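Local coordinates for transmembrane protein (Bartonella henselae, PDB 3PAM), which probably contributes to peptide capture for an ABC-type oligopeptide transport system, as a domain of a family 5 extracellular solute-binding protein, at residues Ser54-Ile59 / Val233-Ala238; Lys104-Leu109 / Phe114-Asn119; Ala201-Lys206 / Gly213-Ala218; Glu139-Ala144 / Ala158-Val163. All blocks are in the same frame, centred on the assembly; numbering follows the deposited sequence.

Contact 1. Residues Ser54-Ile59 / Val233-Ala238; sequences SILSSI and VDFIAA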
# COMPACT_ATOMS: atom_id res chain seq x y z
N SER A 54 6.55 6.57 15.67
CA SER A 54 7.44 5.71 16.42
C SER A 54 8.84 6.12 16.00
O SER A 54 9.04 6.71 14.93
CB SER A 54 7.17 4.25 16.04
OG SER A 54 8.37 3.48 15.95
N ILE A 55 9.82 5.81 16.85
CA ILE A 55 11.22 6.03 16.52
C ILE A 55 11.52 5.11 15.31
O ILE A 55 12.49 5.32 14.57
CB ILE A 55 12.12 5.76 17.78
CG1 ILE A 55 13.24 6.80 17.92
CG2 ILE A 55 12.59 4.30 17.88
CD1 ILE A 55 14.54 6.49 17.19
N LEU A 56 10.66 4.13 15.09
CA LEU A 56 10.83 3.17 13.98
C LEU A 56 10.30 3.67 12.64
O LEU A 56 10.55 3.04 11.62
CB LEU A 56 10.20 1.82 14.31
CG LEU A 56 10.51 1.17 15.66
CD1 LEU A 56 9.70 -0.11 15.80
CD2 LEU A 56 12.01 0.93 15.85
N SER A 57 9.56 4.78 12.63
CA SER A 57 9.07 5.33 11.39
C SER A 57 10.23 5.93 10.63
O SER A 57 11.16 6.44 11.23
CB SER A 57 8.03 6.41 11.64
OG SER A 57 7.36 6.70 10.43
N SER A 58 10.16 5.87 9.30
CA SER A 58 11.19 6.47 8.43
C SER A 58 10.76 7.80 7.85
O SER A 58 11.52 8.44 7.12
CB SER A 58 11.53 5.55 7.27
OG SER A 58 10.49 5.53 6.30
N ILE A 59 9.56 8.23 8.19
CA ILE A 59 8.90 9.26 7.40
C ILE A 59 9.64 10.58 7.26
O ILE A 59 9.80 11.07 6.13
CB ILE A 59 7.42 9.42 7.79
CG1 ILE A 59 6.61 8.35 7.05
CG2 ILE A 59 6.89 10.84 7.47
CD1 ILE A 59 5.46 7.81 7.84
N VAL A 233 20.60 0.60 17.94
CA VAL A 233 20.93 1.26 16.67
C VAL A 233 20.67 0.36 15.43
O VAL A 233 20.07 0.82 14.44
CB VAL A 233 22.39 1.83 16.68
CG1 VAL A 233 22.71 2.51 15.38
CG2 VAL A 233 22.57 2.82 17.83
N ASP A 234 21.09 -0.91 15.49
CA ASP A 234 20.94 -1.82 14.34
C ASP A 234 19.50 -2.17 14.09
O ASP A 234 19.09 -2.29 12.95
CB ASP A 234 21.76 -3.09 14.52
CG ASP A 234 23.23 -2.85 14.37
OD1 ASP A 234 23.59 -1.71 14.03
OD2 ASP A 234 24.04 -3.78 14.60
N PHE A 235 18.74 -2.33 15.17
CA PHE A 235 17.32 -2.66 15.08
C PHE A 235 16.47 -1.53 14.49
O PHE A 235 15.59 -1.76 13.69
CB PHE A 235 16.81 -3.00 16.47
CG PHE A 235 15.39 -3.41 16.50
CD1 PHE A 235 15.05 -4.75 16.35
CD2 PHE A 235 14.39 -2.47 16.72
CE1 PHE A 235 13.72 -5.14 16.41
CE2 PHE A 235 13.06 -2.85 16.75
CZ PHE A 235 12.73 -4.18 16.61
N ILE A 236 16.76 -0.30 14.92
CA ILE A 236 16.05 0.90 14.43
C ILE A 236 16.34 1.10 12.94
O ILE A 236 15.44 1.43 12.16
CB ILE A 236 16.43 2.16 15.29
CG1 ILE A 236 15.74 2.08 16.67
CG2 ILE A 236 16.11 3.49 14.57
CD1 ILE A 236 16.37 2.92 17.75
N ALA A 237 17.58 0.86 12.53
CA ALA A 237 17.95 1.01 11.12
C ALA A 237 17.32 -0.07 10.22
O ALA A 237 16.92 0.21 9.08
CB ALA A 237 19.48 1.03 10.97
N ALA A 238 17.23 -1.29 10.74
CA ALA A 238 16.58 -2.37 10.00
C ALA A 238 15.07 -2.15 9.79
O ALA A 238 14.56 -2.35 8.67
CB ALA A 238 16.84 -3.68 10.66
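I55 and L56 are the two central residues of a type I beta turn, S54 to S57, in the loop after strand 45-46, and with them this turn rests on I236 and F235 of helix 232-249. The backbones come closest at L56 and I236, where the two CA atoms lie 5.7 Å apart. I236 is the hub. Its CG1 stands anti to the carbonyl carbon (chi1 -74°), and the branch extends past I55 to CD1, with CG1 touching both I55 CG2 and L56 CD2. I55 lies across this branch at about a right angle, with I55 CG2 4.0 Å from I236 CD1 and I55 CD1 4.1 Å from the same methyl. L56 also meets I236 crosswise, but with a single methyl: L56 CD2 sits 4.0 Å from I236 CG1. That methyl has a second neighbour in the F235 ring, which it approaches obliquely, L56 CD2 to F235 CE2 being 4.0 Å. All of this is apolar packing at van der Waals distance near the surface. The polar anchoring comes from one and two helical turns further on: R240 NH1 bonds to I55 O, and S58 OG to D243 OD2. The turn itself is closed by S57 N bonding to S54 O at 3.0 Å. The arrangement is that of a beta turn in a long surface loop, docked by its two corner side chains on the flank of a helix.

Contact 2. Residues Lys104-Leu109 / Phe114-Asn119; sequences KAWKLL and FTKKNN
The chain leaves helix 99-111 and doubles back on it at once: F114 N bonds to L109 O at 2.8 Å, fairly straight (157° at the hydrogen). The bond spans five residues and brings the chain just beyond the helix back against its last turns. L109 and F114 are thereby held side by side, L109 CB 3.9 Å from F114 CB. One methyl of L109 then leans over the F114 ring in a CH-pi contact, CD2 4.2 Å from the centroid and 21° off the normal, offset toward the rim. The same ring presents its edge to the helix carbonyl, L109 O lying in the ring plane 3.5 Å from F114 CD1. F114 is thus gripped by its amide, one face and one edge, and it is buried further by F129 and by V22 of helix 20-29. One turn back, W106 swings its indole out toward the strand, with CG anti to the backbone N (chi1 174°), and its far end, CH2, meets K116 CG at 3.7 Å. K116 bends away beyond CG, and its NZ makes only weak bonds to N119, the nearer one to OD1 at 3.2 Å. N118 and N119 both have left-handed backbone angles, as in a type I' turn, and T115 pairs with I122. This is a helix C-terminus running straight into a tight two-stranded beta hairpin.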
# COMPACT_ATOMS: atom_id res chain seq x y z
N LYS A 104 -0.64 13.42 -11.96
CA LYS A 104 0.51 12.59 -11.58
C LYS A 104 0.28 11.07 -11.78
O LYS A 104 1.16 10.36 -12.27
CB LYS A 104 0.89 12.84 -10.10
CG LYS A 104 0.68 14.25 -9.60
CD LYS A 104 1.23 14.40 -8.19
CE LYS A 104 0.36 15.31 -7.35
NZ LYS A 104 0.38 14.91 -5.91
N ALA A 105 -0.89 10.58 -11.39
CA ALA A 105 -1.22 9.17 -11.57
C ALA A 105 -1.27 8.78 -13.05
O ALA A 105 -0.72 7.75 -13.44
CB ALA A 105 -2.53 8.85 -10.89
N TRP A 106 -1.96 9.59 -13.86
CA TRP A 106 -2.07 9.38 -15.28
C TRP A 106 -0.68 9.27 -15.90
O TRP A 106 -0.42 8.35 -16.68
CB TRP A 106 -2.87 10.53 -15.94
CG TRP A 106 -2.96 10.50 -17.42
CD1 TRP A 106 -2.76 11.57 -18.27
CD2 TRP A 106 -3.26 9.38 -18.27
NE1 TRP A 106 -2.93 11.18 -19.58
CE2 TRP A 106 -3.23 9.84 -19.60
CE3 TRP A 106 -3.55 8.03 -18.03
CZ2 TRP A 106 -3.48 8.99 -20.68
CZ3 TRP A 106 -3.78 7.19 -19.10
CH2 TRP A 106 -3.75 7.68 -20.41
N LYS A 107 0.18 10.21 -15.51
CA LYS A 107 1.59 10.20 -15.89
C LYS A 107 2.26 8.87 -15.54
O LYS A 107 2.96 8.30 -16.36
CB LYS A 107 2.35 11.38 -15.24
N LEU A 108 2.03 8.38 -14.33
CA LEU A 108 2.61 7.11 -13.89
C LEU A 108 2.09 5.90 -14.68
O LEU A 108 2.85 4.96 -14.96
CB LEU A 108 2.37 6.92 -12.39
CG LEU A 108 3.42 7.57 -11.48
CD1 LEU A 108 2.87 7.81 -10.07
CD2 LEU A 108 4.70 6.74 -11.43
N LEU A 109 0.82 5.93 -15.04
CA LEU A 109 0.24 4.83 -15.82
C LEU A 109 0.76 4.77 -17.26
O LEU A 109 0.97 3.68 -17.80
CB LEU A 109 -1.29 4.87 -15.77
CG LEU A 109 -1.80 4.51 -14.37
CD1 LEU A 109 -3.03 5.33 -13.98
CD2 LEU A 109 -2.08 3.00 -14.24
N PHE A 114 0.15 1.87 -19.81
CA PHE A 114 -1.30 2.00 -19.86
C PHE A 114 -1.79 3.07 -20.81
O PHE A 114 -1.18 4.14 -20.96
CB PHE A 114 -1.88 2.15 -18.45
CG PHE A 114 -1.75 0.92 -17.63
CD1 PHE A 114 -0.52 0.56 -17.09
CD2 PHE A 114 -2.85 0.09 -17.42
CE1 PHE A 114 -0.39 -0.60 -16.34
CE2 PHE A 114 -2.73 -1.08 -16.68
CZ PHE A 114 -1.50 -1.43 -16.14
N THR A 115 -2.90 2.77 -21.48
CA THR A 115 -3.46 3.63 -22.50
C THR A 115 -4.95 3.68 -22.32
O THR A 115 -5.51 2.98 -21.46
CB THR A 115 -3.15 3.11 -23.93
OG1 THR A 115 -3.68 1.79 -24.08
CG2 THR A 115 -1.68 3.11 -24.21
N LYS A 116 -5.62 4.48 -23.13
CA LYS A 116 -7.06 4.52 -23.04
C LYS A 116 -7.69 4.10 -24.34
O LYS A 116 -7.24 4.52 -25.42
CB LYS A 116 -7.49 5.93 -22.67
CG LYS A 116 -7.12 6.32 -21.27
CD LYS A 116 -8.36 6.37 -20.47
CE LYS A 116 -8.75 7.78 -20.17
NZ LYS A 116 -10.20 7.84 -19.91
N LYS A 117 -8.69 3.22 -24.23
CA LYS A 117 -9.60 2.91 -25.32
C LYS A 117 -11.07 3.16 -24.95
O LYS A 117 -11.60 2.57 -23.98
CB LYS A 117 -9.46 1.48 -25.79
CG LYS A 117 -10.07 1.29 -27.15
CD LYS A 117 -10.97 0.05 -27.26
CE LYS A 117 -10.28 -1.24 -26.84
NZ LYS A 117 -10.55 -2.32 -27.84
N ASN A 118 -11.72 4.01 -25.75
CA ASN A 118 -13.15 4.27 -25.60
C ASN A 118 -13.44 4.60 -24.16
O ASN A 118 -14.38 4.09 -23.56
CB ASN A 118 -13.99 3.07 -26.07
CG ASN A 118 -14.00 2.91 -27.59
OD1 ASN A 118 -14.23 1.82 -28.10
ND2 ASN A 118 -13.78 4.00 -28.31
N ASN A 119 -12.58 5.46 -23.61
CA ASN A 119 -12.74 5.99 -22.25
C ASN A 119 -12.42 5.03 -21.11
O ASN A 119 -12.65 5.36 -19.96
CB ASN A 119 -14.13 6.59 -22.04
CG ASN A 119 -14.07 7.85 -21.21
OD1 ASN A 119 -13.05 8.55 -21.19
ND2 ASN A 119 -15.15 8.16 -20.53

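Contact 3. Residues Ala201-Lys206 / Gly213-Ala218; sequences ASRNLK and GASDPA
A single arginine carries this loop-to-loop contact: R203, in the irregular stretch after helix 193-198, reaches along the backbone of G213 in the approach to helix 217-228. The CA atoms of R203 and G213 are just 4.5 Å apart. With CG anti to its N (chi1 169°) and the chain extended as far as NE, R203 runs past the G213 carbonyl, R203 CD coming to 3.2 Å of G213 O. The guanidinium then gives NH1 to that oxygen, which lies at its edge, near its plane. The modelled separation of NH1 and G213 O, 2.5 Å, is short for a hydrogen bond and its exact value is doubtful. The angle at the hydrogen, 139°, is well short of straight. S215 lies beside the aliphatic part of the arginine, its CB 3.7 Å from R203 CD. Together the two segments close a loop whose second limb ends in a helix N-cap: D216 OD1 accepts from A218 N at 2.8 Å, and P217 takes the first helical position. G213 has a positive phi, at ease for a residue without a side chain. Inside the loop, N210 bonds to A214 O and S208 to S202 O, while R13 bonds to R203 O and ties the segment to the loop that follows strand 5-10.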
# COMPACT_ATOMS: atom_id res chain seq x y z
N ALA A 201 8.36 -16.20 1.07
CA ALA A 201 7.84 -17.53 1.36
C ALA A 201 6.35 -17.50 1.74
O ALA A 201 5.57 -18.37 1.31
CB ALA A 201 8.67 -18.21 2.45
N SER A 202 5.96 -16.49 2.51
CA SER A 202 4.58 -16.38 2.96
C SER A 202 3.67 -15.87 1.85
O SER A 202 2.44 -15.83 2.01
CB SER A 202 4.47 -15.48 4.18
OG SER A 202 4.28 -14.12 3.81
N ARG A 203 4.23 -15.49 0.72
CA ARG A 203 3.37 -15.10 -0.40
C ARG A 203 2.51 -16.27 -0.89
O ARG A 203 1.34 -16.10 -1.20
CB ARG A 203 4.19 -14.50 -1.53
CG ARG A 203 3.44 -14.29 -2.83
CD ARG A 203 4.42 -13.98 -3.93
NE ARG A 203 3.82 -14.11 -5.23
CZ ARG A 203 3.53 -13.08 -6.04
NH1 ARG A 203 3.79 -11.82 -5.68
NH2 ARG A 203 2.99 -13.33 -7.21
N ASN A 204 3.08 -17.47 -0.90
CA ASN A 204 2.40 -18.63 -1.47
C ASN A 204 1.89 -19.67 -0.48
O ASN A 204 1.70 -20.85 -0.83
CB ASN A 204 3.29 -19.27 -2.53
CG ASN A 204 3.58 -18.33 -3.67
OD1 ASN A 204 2.65 -17.89 -4.35
ND2 ASN A 204 4.85 -18.01 -3.90
N LEU A 205 1.64 -19.23 0.75
CA LEU A 205 1.07 -20.10 1.79
C LEU A 205 -0.26 -19.52 2.27
O LEU A 205 -0.32 -18.54 3.02
CB LEU A 205 2.05 -20.29 2.96
CG LEU A 205 3.37 -21.04 2.68
CD1 LEU A 205 4.35 -20.86 3.86
CD2 LEU A 205 3.16 -22.52 2.36
N LYS A 206 -1.33 -20.15 1.79
CA LYS A 206 -2.69 -19.82 2.17
C LYS A 206 -2.88 -19.69 3.67
O LYS A 206 -2.47 -20.55 4.46
CB LYS A 206 -3.65 -20.85 1.58
CG LYS A 206 -4.17 -20.41 0.22
CD LYS A 206 -4.17 -21.54 -0.80
CE LYS A 206 -4.32 -20.97 -2.21
NZ LYS A 206 -3.66 -19.62 -2.40
N GLY A 213 0.90 -10.26 -1.22
CA GLY A 213 1.74 -11.18 -1.99
C GLY A 213 3.12 -10.60 -2.28
O GLY A 213 3.78 -10.96 -3.28
N ALA A 214 3.56 -9.70 -1.41
CA ALA A 214 4.88 -9.10 -1.51
C ALA A 214 5.97 -10.16 -1.45
O ALA A 214 5.89 -11.10 -0.67
CB ALA A 214 5.10 -8.10 -0.41
N SER A 215 6.99 -9.98 -2.30
CA SER A 215 8.04 -10.96 -2.46
C SER A 215 9.26 -10.32 -3.12
O SER A 215 9.44 -10.40 -4.32
CB SER A 215 7.54 -12.14 -3.31
OG SER A 215 8.62 -13.02 -3.62
N ASP A 216 10.11 -9.71 -2.30
CA ASP A 216 11.31 -9.04 -2.74
C ASP A 216 12.45 -9.47 -1.81
O ASP A 216 12.26 -9.50 -0.58
CB ASP A 216 11.07 -7.54 -2.64
CG ASP A 216 12.24 -6.70 -3.15
OD1 ASP A 216 13.40 -7.16 -3.22
OD2 ASP A 216 11.96 -5.53 -3.48
N PRO A 217 13.62 -9.82 -2.39
CA PRO A 217 14.81 -10.15 -1.59
C PRO A 217 15.20 -9.04 -0.61
O PRO A 217 15.81 -9.32 0.43
CB PRO A 217 15.91 -10.31 -2.65
CG PRO A 217 15.18 -10.80 -3.84
CD PRO A 217 13.85 -10.07 -3.82
N ALA A 218 14.86 -7.80 -0.93
CA ALA A 218 15.20 -6.66 -0.09
C ALA A 218 14.40 -6.74 1.19
O ALA A 218 14.93 -6.58 2.28
CB ALA A 218 14.90 -5.34 -0.81

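Contact 4. Residues Glu139-Ala144 / Ala158-Val163; sequences EEEKVA and AEIRTV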
# COMPACT_ATOMS: atom_id res chain seq x y z
N GLU A 139 -19.07 0.47 6.53
CA GLU A 139 -18.11 1.56 6.63
C GLU A 139 -17.02 1.38 5.58
O GLU A 139 -16.49 2.36 5.05
CB GLU A 139 -17.50 1.61 8.04
CG GLU A 139 -16.74 2.91 8.32
CD GLU A 139 -15.82 2.82 9.54
OE1 GLU A 139 -14.75 2.17 9.44
OE2 GLU A 139 -16.17 3.42 10.58
N GLU A 140 -16.66 0.13 5.29
CA GLU A 140 -15.63 -0.14 4.29
C GLU A 140 -16.24 0.12 2.93
O GLU A 140 -15.59 0.71 2.06
CB GLU A 140 -15.12 -1.58 4.37
CG GLU A 140 -14.36 -1.92 5.66
CD GLU A 140 -13.64 -3.26 5.62
OE1 GLU A 140 -13.83 -4.05 4.65
OE2 GLU A 140 -12.88 -3.53 6.58
N GLU A 141 -17.49 -0.31 2.77
CA GLU A 141 -18.19 -0.13 1.50
C GLU A 141 -18.23 1.34 1.14
O GLU A 141 -17.89 1.70 0.02
CB GLU A 141 -19.59 -0.72 1.56
CG GLU A 141 -20.45 -0.39 0.37
CD GLU A 141 -21.87 -0.89 0.55
OE1 GLU A 141 -22.56 -0.44 1.51
OE2 GLU A 141 -22.28 -1.74 -0.26
N LYS A 142 -18.60 2.20 2.09
CA LYS A 142 -18.56 3.64 1.84
C LYS A 142 -17.19 4.10 1.35
O LYS A 142 -17.10 4.83 0.37
CB LYS A 142 -18.96 4.45 3.07
CG LYS A 142 -20.45 4.45 3.43
CD LYS A 142 -20.63 5.17 4.76
CE LYS A 142 -22.11 5.37 5.12
NZ LYS A 142 -22.82 4.07 5.36
N VAL A 143 -16.12 3.66 2.02
CA VAL A 143 -14.77 4.11 1.67
C VAL A 143 -14.37 3.58 0.28
O VAL A 143 -13.75 4.30 -0.52
CB VAL A 143 -13.71 3.68 2.72
CG1 VAL A 143 -12.28 4.00 2.25
CG2 VAL A 143 -13.98 4.35 4.05
N ALA A 144 -14.72 2.33 0.02
CA ALA A 144 -14.44 1.69 -1.25
C ALA A 144 -15.21 2.36 -2.39
O ALA A 144 -14.71 2.46 -3.51
CB ALA A 144 -14.73 0.20 -1.17
N ALA A 158 -13.74 -0.01 -10.70
CA ALA A 158 -13.62 -0.81 -9.51
C ALA A 158 -15.02 -1.30 -9.12
O ALA A 158 -15.93 -0.50 -8.91
CB ALA A 158 -13.04 0.02 -8.39
N GLU A 159 -15.19 -2.61 -9.08
CA GLU A 159 -16.44 -3.19 -8.62
C GLU A 159 -16.35 -3.34 -7.09
O GLU A 159 -15.39 -3.91 -6.55
CB GLU A 159 -16.71 -4.52 -9.33
CG GLU A 159 -18.02 -5.20 -8.92
CD GLU A 159 -18.25 -6.53 -9.61
OE1 GLU A 159 -18.68 -6.54 -10.79
OE2 GLU A 159 -18.03 -7.58 -8.97
N ILE A 160 -17.33 -2.77 -6.40
CA ILE A 160 -17.38 -2.85 -4.95
C ILE A 160 -18.32 -4.00 -4.51
O ILE A 160 -19.47 -4.06 -4.91
CB ILE A 160 -17.77 -1.50 -4.30
CG1 ILE A 160 -16.89 -0.34 -4.83
CG2 ILE A 160 -17.70 -1.57 -2.78
CD1 ILE A 160 -15.37 -0.60 -4.87
N ARG A 161 -17.78 -4.92 -3.71
CA ARG A 161 -18.57 -6.03 -3.15
C ARG A 161 -18.54 -5.97 -1.63
O ARG A 161 -17.49 -5.73 -1.05
CB ARG A 161 -18.03 -7.38 -3.60
CG ARG A 161 -18.19 -7.69 -5.08
CD ARG A 161 -19.53 -8.32 -5.41
NE ARG A 161 -19.53 -8.78 -6.80
CZ ARG A 161 -20.52 -9.43 -7.40
NH1 ARG A 161 -21.64 -9.73 -6.75
NH2 ARG A 161 -20.40 -9.79 -8.68
N THR A 162 -19.68 -6.19 -1.00
CA THR A 162 -19.71 -6.51 0.42
C THR A 162 -20.37 -7.86 0.59
O THR A 162 -21.48 -8.08 0.10
CB THR A 162 -20.45 -5.46 1.25
OG1 THR A 162 -20.10 -4.14 0.79
CG2 THR A 162 -20.05 -5.58 2.66
N VAL A 163 -19.66 -8.76 1.27
CA VAL A 163 -20.07 -10.14 1.43
C VAL A 163 -20.14 -10.55 2.90
O VAL A 163 -19.74 -9.78 3.80
CB VAL A 163 -19.12 -11.14 0.65
CG1 VAL A 163 -19.02 -10.77 -0.84
CG2 VAL A 163 -17.73 -11.25 1.32
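E141 is the first residue along helix 139-144 to meet the strand, and it does so at T162. Its chain is extended, with CG anti to the backbone N, and it passes T162 at about a right angle. T162 OG1 lies 3.5 Å from E141 CB and 3.4 Å from E141 OE2. The second pairing is a long, weak hydrogen bond at most, and not settled, because T135 OG1 on strand 130-135 also bonds to T162 OG1. V143, two residues on and on another side of the helix, touches L255 and Y256 of strand 252-257, so the helix spans more than one strand. A144 then points its methyl toward the strand, where A144 CB is 3.8 Å from I160 CG2, and I160 CD1 tucks under the helix backbone, 3.4 Å from A144 O. Both torsions of I160 turn the same way (chi1 -52°, chi2 -47°), which folds CD1 back against the alanine. The axes of helix 139-144 and strand 158-162 approach to 8.8 Å and run antiparallel at 174°. The strand alternates. I160 and T162 face the helix, while on the other side E159 and R161 form a salt bridge, R161 NE to E159 OE2 at 2.9 Å. Strand 157-162 lies parallel to strand 130-135 at the margin of the mixed sheet, and helix 138-152 links them: this is the helix-on-sheet packing of a beta-alpha-beta crossover.

Overall arrangement
The four contacts are spread over the chain and none touches another. Contact 1 ties an early loop to a late helix across 173 residues, and the other three all fall within that span. Contacts 2, 4 and 3 follow one another in sequence, each closing before the next opens. Contacts 1 and 2 lie on opposite sides of the chain's centre, their centres about 36 Å apart; contacts 1 and 4 are also opposed, at about 34 Å. The closest approach is between contacts 1 and 3, nearest atoms about 8 Å apart, where helices 217-228 and 232-249 follow each other. An ethanol, probably from crystallisation, sits about 4 Å from the A214 side chain in contact 3.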